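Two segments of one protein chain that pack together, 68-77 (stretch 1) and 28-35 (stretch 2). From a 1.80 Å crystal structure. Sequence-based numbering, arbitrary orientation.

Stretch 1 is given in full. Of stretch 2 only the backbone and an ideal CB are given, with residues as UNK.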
ATOM      1  N   LEU A  68       6.161  18.016 -36.722  1.00 11.19           N
ATOM      2  CA  LEU A  68       4.882  17.933 -37.404  1.00 12.14           C
ATOM      3  C   LEU A  68       3.804  18.676 -36.640  1.00 11.21           C
ATOM      4  O   LEU A  68       2.943  19.312 -37.248  1.00 10.71           O
ATOM      5  CB  LEU A  68       4.463  16.480 -37.604  1.00 12.48           C
ATOM      6  CG  LEU A  68       5.282  15.598 -38.547  1.00 14.81           C
ATOM      7  CD1 LEU A  68       4.861  14.136 -38.360  1.00 15.24           C
ATOM      8  CD2 LEU A  68       5.166  16.028 -40.018  1.00 17.48           C
ATOM      9  N   VAL A  69       3.863  18.607 -35.311  1.00 10.64           N
ATOM     10  CA  VAL A  69       2.871  19.300 -34.493  1.00  9.99           C
ATOM     11  C   VAL A  69       3.026  20.817 -34.604  1.00 10.81           C
ATOM     12  O   VAL A  69       2.036  21.555 -34.789  1.00  9.80           O
ATOM     13  CB  VAL A  69       2.934  18.857 -33.004  1.00 10.22           C
ATOM     14  CG1 VAL A  69       2.141  19.808 -32.118  1.00  9.41           C
ATOM     15  CG2 VAL A  69       2.383  17.425 -32.863  1.00  9.20           C
ATOM     16  N   ALA A  70       4.268  21.278 -34.494  1.00 11.41           N
ATOM     17  CA  ALA A  70       4.539  22.714 -34.568  1.00 11.88           C
ATOM     18  C   ALA A  70       4.120  23.268 -35.931  1.00 13.41           C
ATOM     19  O   ALA A  70       3.520  24.343 -36.000  1.00 13.50           O
ATOM     20  CB  ALA A  70       5.979  22.998 -34.294  1.00 12.41           C
ATOM     21  N   GLU A  71       4.408  22.512 -36.992  1.00 13.33           N
ATOM     22  CA  GLU A  71       3.941  22.834 -38.352  1.00 14.45           C
ATOM     23  C   GLU A  71       2.435  22.922 -38.485  1.00 13.82           C
ATOM     24  O   GLU A  71       1.900  23.950 -38.915  1.00 14.79           O
ATOM     25  CB  GLU A  71       4.516  21.832 -39.370  1.00 15.01           C
ATOM     26  CG  GLU A  71       6.025  21.970 -39.506  1.00 20.57           C
ATOM     27  CD  GLU A  71       6.645  20.958 -40.463  1.00 25.49           C
ATOM     28  OE1 GLU A  71       5.901  20.147 -41.075  1.00 28.13           O
ATOM     29  OE2 GLU A  71       7.889  20.987 -40.593  1.00 29.39           O
ATOM     30  N   ALA A  72       1.740  21.851 -38.106  1.00 12.90           N
ATOM     31  CA  ALA A  72       0.286  21.807 -38.157  1.00 12.77           C
ATOM     32  C   ALA A  72      -0.381  22.868 -37.297  1.00 12.47           C
ATOM     33  O   ALA A  72      -1.401  23.443 -37.690  1.00 13.33           O
ATOM     34  CB  ALA A  72      -0.213  20.415 -37.738  1.00 11.91           C
ATOM     35  N   ASN A  73       0.154  23.081 -36.105  1.00 12.34           N
ATOM     36  CA  ASN A  73      -0.443  24.061 -35.185  1.00 12.21           C
ATOM     37  C   ASN A  73      -0.308  25.477 -35.762  1.00 13.11           C
ATOM     38  O   ASN A  73      -1.246  26.263 -35.673  1.00 12.66           O
ATOM     39  CB  ASN A  73       0.240  24.008 -33.839  1.00 12.09           C
ATOM     40  CG  ASN A  73      -0.309  25.033 -32.882  1.00 12.50           C
ATOM     41  OD1 ASN A  73      -1.529  25.169 -32.727  1.00  9.71           O
ATOM     42  ND2 ASN A  73       0.587  25.771 -32.250  1.00  8.93           N
ATOM     43  N   ALA A  74       0.856  25.751 -36.373  1.00 13.13           N
ATOM     44  CA  ALA A  74       1.175  27.077 -36.927  1.00 14.89           C
ATOM     45  C   ALA A  74       0.855  28.186 -35.910  1.00 14.98           C
ATOM     46  O   ALA A  74       0.242  29.194 -36.253  1.00 16.53           O
ATOM     47  CB  ALA A  74       0.396  27.299 -38.235  1.00 14.07           C
ATOM     48  N   GLY A  75       1.221  27.961 -34.651  1.00 15.31           N
ATOM     49  CA  GLY A  75       1.050  28.933 -33.574  1.00 15.14           C
ATOM     50  C   GLY A  75      -0.371  29.225 -33.099  1.00 15.20           C
ATOM     51  O   GLY A  75      -0.571  30.170 -32.333  1.00 15.36           O
ATOM     52  N   ARG A  76      -1.354  28.426 -33.522  1.00 13.37           N
ATOM     53  CA  ARG A  76      -2.759  28.696 -33.163  1.00 12.88           C
ATOM     54  C   ARG A  76      -3.038  28.515 -31.669  1.00 12.96           C
ATOM     55  O   ARG A  76      -3.664  29.368 -31.039  1.00 13.35           O
ATOM     56  CB  ARG A  76      -3.725  27.839 -33.970  1.00 12.74           C
ATOM     57  CG  ARG A  76      -3.848  28.296 -35.423  1.00 13.42           C
ATOM     58  CD  ARG A  76      -4.713  27.352 -36.209  1.00 11.93           C
ATOM     59  NE  ARG A  76      -4.098  26.040 -36.428  1.00 12.47           N
ATOM     60  CZ  ARG A  76      -4.749  24.988 -36.904  1.00 12.41           C
ATOM     61  NH1 ARG A  76      -6.061  25.065 -37.163  1.00 14.91           N
ATOM     62  NH2 ARG A  76      -4.104  23.846 -37.099  1.00 13.27           N
ATOM     63  N   VAL A  77      -2.570  27.400 -31.114  1.00 10.51           N
ATOM     64  CA  VAL A  77      -2.766  27.145 -29.686  1.00  9.91           C
ATOM     65  C   VAL A  77      -1.432  26.945 -28.981  1.00  9.04           C
ATOM     66  O   VAL A  77      -0.397  26.837 -29.618  1.00  9.42           O
ATOM     67  CB  VAL A  77      -3.739  25.950 -29.442  1.00  8.59           C
ATOM     68  CG1 VAL A  77      -5.090  26.188 -30.135  1.00  9.69           C
ATOM     69  CG2 VAL A  77      -3.093  24.596 -29.843  1.00  9.03           C
ATOM     70  N   UNK A  28      -1.156  11.620 -40.182  1.00 15.39           N
ATOM     71  CA  UNK A  28      -2.106  11.534 -39.069  1.00 15.80           C
ATOM     72  C   UNK A  28      -1.825  12.523 -37.942  1.00 16.10           C
ATOM     73  O   UNK A  28      -2.758  13.029 -37.307  1.00 14.99           O
ATOM     74  CB  UNK A  28      -2.099  10.114 -38.500  1.00 15.80           C
ATOM     75  N   UNK A  29      -0.544  12.788 -37.672  1.00 16.20           N
ATOM     76  CA  UNK A  29      -0.193  13.768 -36.627  1.00 16.52           C
ATOM     77  C   UNK A  29      -0.846  15.114 -36.967  1.00 16.59           C
ATOM     78  O   UNK A  29      -1.490  15.752 -36.123  1.00 15.50           O
ATOM     79  CB  UNK A  29       1.324  13.920 -36.502  1.00 16.52           C
ATOM     80  N   UNK A  30      -0.744  15.528 -38.233  1.00 16.91           N
ATOM     81  CA  UNK A  30      -1.322  16.805 -38.624  1.00 16.81           C
ATOM     82  C   UNK A  30      -2.846  16.806 -38.513  1.00 15.64           C
ATOM     83  O   UNK A  30      -3.435  17.797 -38.060  1.00 15.05           O
ATOM     84  CB  UNK A  30      -0.905  17.149 -40.055  1.00 16.81           C
ATOM     85  N   UNK A  31      -3.490  15.700 -38.891  1.00 14.23           N
ATOM     86  CA  UNK A  31      -4.956  15.640 -38.791  1.00 13.04           C
ATOM     87  C   UNK A  31      -5.416  15.672 -37.332  1.00 11.54           C
ATOM     88  O   UNK A  31      -6.420  16.287 -37.022  1.00 11.29           O
ATOM     89  CB  UNK A  31      -5.484  14.377 -39.475  1.00 13.04           C
ATOM     90  N   UNK A  32      -4.706  14.981 -36.451  1.00 11.11           N
ATOM     91  CA  UNK A  32      -5.070  15.019 -35.030  1.00 10.94           C
ATOM     92  C   UNK A  32      -4.935  16.447 -34.492  1.00 11.03           C
ATOM     93  O   UNK A  32      -5.788  16.907 -33.754  1.00 10.17           O
ATOM     94  CB  UNK A  32      -4.194  14.059 -34.222  1.00 10.94           C
ATOM     95  N   UNK A  33      -3.841  17.128 -34.834  1.00 10.23           N
ATOM     96  CA  UNK A  33      -3.659  18.525 -34.383  1.00 10.51           C
ATOM     97  C   UNK A  33      -4.827  19.396 -34.853  1.00 10.52           C
ATOM     98  O   UNK A  33      -5.446  20.115 -34.053  1.00 10.36           O
ATOM     99  CB  UNK A  33      -2.338  19.094 -34.906  1.00 10.51           C
ATOM    100  N   UNK A  34      -5.169  19.331 -36.149  1.00 10.64           N
ATOM    101  CA  UNK A  34      -6.302  20.111 -36.640  1.00 10.98           C
ATOM    102  C   UNK A  34      -7.605  19.782 -35.931  1.00 11.40           C
ATOM    103  O   UNK A  34      -8.399  20.672 -35.657  1.00 12.32           O
ATOM    104  CB  UNK A  34      -6.473  19.886 -38.144  1.00 10.98           C
ATOM    105  N   UNK A  35      -7.850  18.498 -35.662  1.00 11.07           N
ATOM    106  CA  UNK A  35      -9.058  18.076 -34.961  1.00 11.20           C
ATOM    107  C   UNK A  35      -9.106  18.736 -33.568  1.00 10.72           C
ATOM    108  O   UNK A  35     -10.134  19.308 -33.163  1.00 10.39           O
ATOM    109  CB  UNK A  35      -9.105  16.551 -34.842  1.00 11.20           C
TER

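Residues 28-35 form a continuous stretch of helix that crosses helix 68-73 at 46°, the axes approaching to 8.8 Å. The backbones come nearest at position 30, whose CA lies 5.3 Å from the CA of A72; an alanine at that point of stretch 1 leaves room for so close an approach.

Position 28 points its CA-to-CB bond away from stretch 1 and finds nothing there within reach of an ideal CB. Helical backbone angles suit almost any residue, and this contact does not choose among them; the residue is G28.

At position 29 the CA-to-CB bond points toward stretch 1, and the ideal CB lies 4.0 Å from L68 CD1 and 5.2 Å from V69 CG2. The surroundings are aliphatic and offer no polar side-chain partner, so valine, isoleucine, leucine or perhaps alanine would be reasonable. The residue is V29, with chi1 in the t well. Its CG1 packs 3.6 Å from V69 CG2 and 3.8 Å from L68 CB, thus touching two successive residues of the facing helix.

Position 30 starts sideways, its ideal CB 4.1 Å from A72 CB. A long side chain could run across A72 and past L68 to the carboxylate of E71, which asks for a positive charge; lysine or arginine would fit, whereas a short residue could not reach that far. K30 takes this route. Its CD lies 3.5 Å from A72 CB and 3.3 Å from L68 O, its CE 3.4 Å from L68 CD2, and the chain ends in a salt bridge, NZ to E71 OE1 at 3.0 Å. Chi2 and chi4 both lie between wells, so the path is not an ideally staggered one.

Positions 31 and 32 have nothing of stretch 1 within 5.5 Å of their ideal CB atoms, and the contact leaves their identity open. They are E31, directed away, and V32, out of reach.

Position 33, one helical turn after 29, again points toward stretch 1. Its ideal CB is 3.8 Å from A72 CB and 4.9 Å from N73 N, close enough that a compact aliphatic residue such as valine or isoleucine is attractive. V33 places CG1 3.8 Å from A72 CB and 3.7 Å from N73 N, while CG2 reaches V69 CG2 at 3.9 Å.

Position 34 leaves its helix sideways, but the ideal CB is 4.7 Å from R76 NH2. The guanidinium calls for an acceptor: asparagine, aspartate, glutamine or glutamate could serve. N34 turns its amide group inward, and OD1 accepts a 2.9 Å hydrogen bond from R76 NH2, lying at the guanidinium edge near its plane. The same NH2 also donates to A72 O at 2.8 Å, and a water bridges the two acceptors, donating to N34 OD1 at 2.8 Å and A72 O at 3.0 Å.

Position 35 is out of reach and unconstrained by this contact; it is F35.

Stretch 2, residues 28-35: GVKEVVNF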
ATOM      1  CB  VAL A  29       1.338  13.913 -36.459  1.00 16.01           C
ATOM      2  CG1 VAL A  29       1.667  15.075 -35.514  1.00 15.65           C
ATOM      3  CG2 VAL A  29       1.949  12.603 -35.960  1.00 16.87           C
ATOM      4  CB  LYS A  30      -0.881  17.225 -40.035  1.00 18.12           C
ATOM      5  CG  LYS A  30       0.629  17.071 -40.327  1.00 21.75           C
ATOM      6  CD  LYS A  30       1.385  18.363 -40.027  1.00 25.82           C
ATOM      7  CE  LYS A  30       2.792  18.371 -40.566  1.00 26.77           C
ATOM      8  NZ  LYS A  30       3.055  19.350 -41.687  1.00 28.98           N
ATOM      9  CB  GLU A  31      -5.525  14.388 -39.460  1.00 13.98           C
ATOM     10  CG  GLU A  31      -5.361  14.359 -40.985  1.00 15.30           C
ATOM     11  CD  GLU A  31      -6.199  13.266 -41.628  1.00 22.16           C
ATOM     12  OE1 GLU A  31      -7.283  12.908 -41.089  1.00 19.87           O
ATOM     13  OE2 GLU A  31      -5.775  12.767 -42.694  1.00 24.83           O
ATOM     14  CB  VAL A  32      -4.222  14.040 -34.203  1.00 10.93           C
ATOM     15  CG1 VAL A  32      -4.285  14.356 -32.700  1.00 10.97           C
ATOM     16  CG2 VAL A  32      -4.680  12.597 -34.505  1.00 11.54           C
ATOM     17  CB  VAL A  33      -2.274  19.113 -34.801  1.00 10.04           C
ATOM     18  CG1 VAL A  33      -2.178  20.651 -34.477  1.00 10.12           C
ATOM     19  CG2 VAL A  33      -1.142  18.371 -34.105  1.00 11.05           C
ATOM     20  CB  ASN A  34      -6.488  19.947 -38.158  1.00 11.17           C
ATOM     21  CG  ASN A  34      -5.328  20.518 -38.980  1.00 14.35           C
ATOM     22  OD1 ASN A  34      -4.511  21.319 -38.515  1.00 15.66           O
ATOM     23  ND2 ASN A  34      -5.279  20.108 -40.251  1.00 18.64           N
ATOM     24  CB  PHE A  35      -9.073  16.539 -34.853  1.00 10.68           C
ATOM     25  CG  PHE A  35     -10.224  15.985 -34.060  1.00 12.06           C
ATOM     26  CD1 PHE A  35     -11.514  15.997 -34.574  1.00 11.67           C
ATOM     27  CD2 PHE A  35      -9.995  15.414 -32.796  1.00 11.63           C
ATOM     28  CE1 PHE A  35     -12.580  15.449 -33.840  1.00 12.38           C
ATOM     29  CE2 PHE A  35     -11.033  14.874 -32.068  1.00 12.45           C
ATOM     30  CZ  PHE A  35     -12.329  14.885 -32.590  1.00 13.84           C
TER
HETATM   31  O   HOH W   1      -2.898  22.811 -40.202  1.00 25.83           O
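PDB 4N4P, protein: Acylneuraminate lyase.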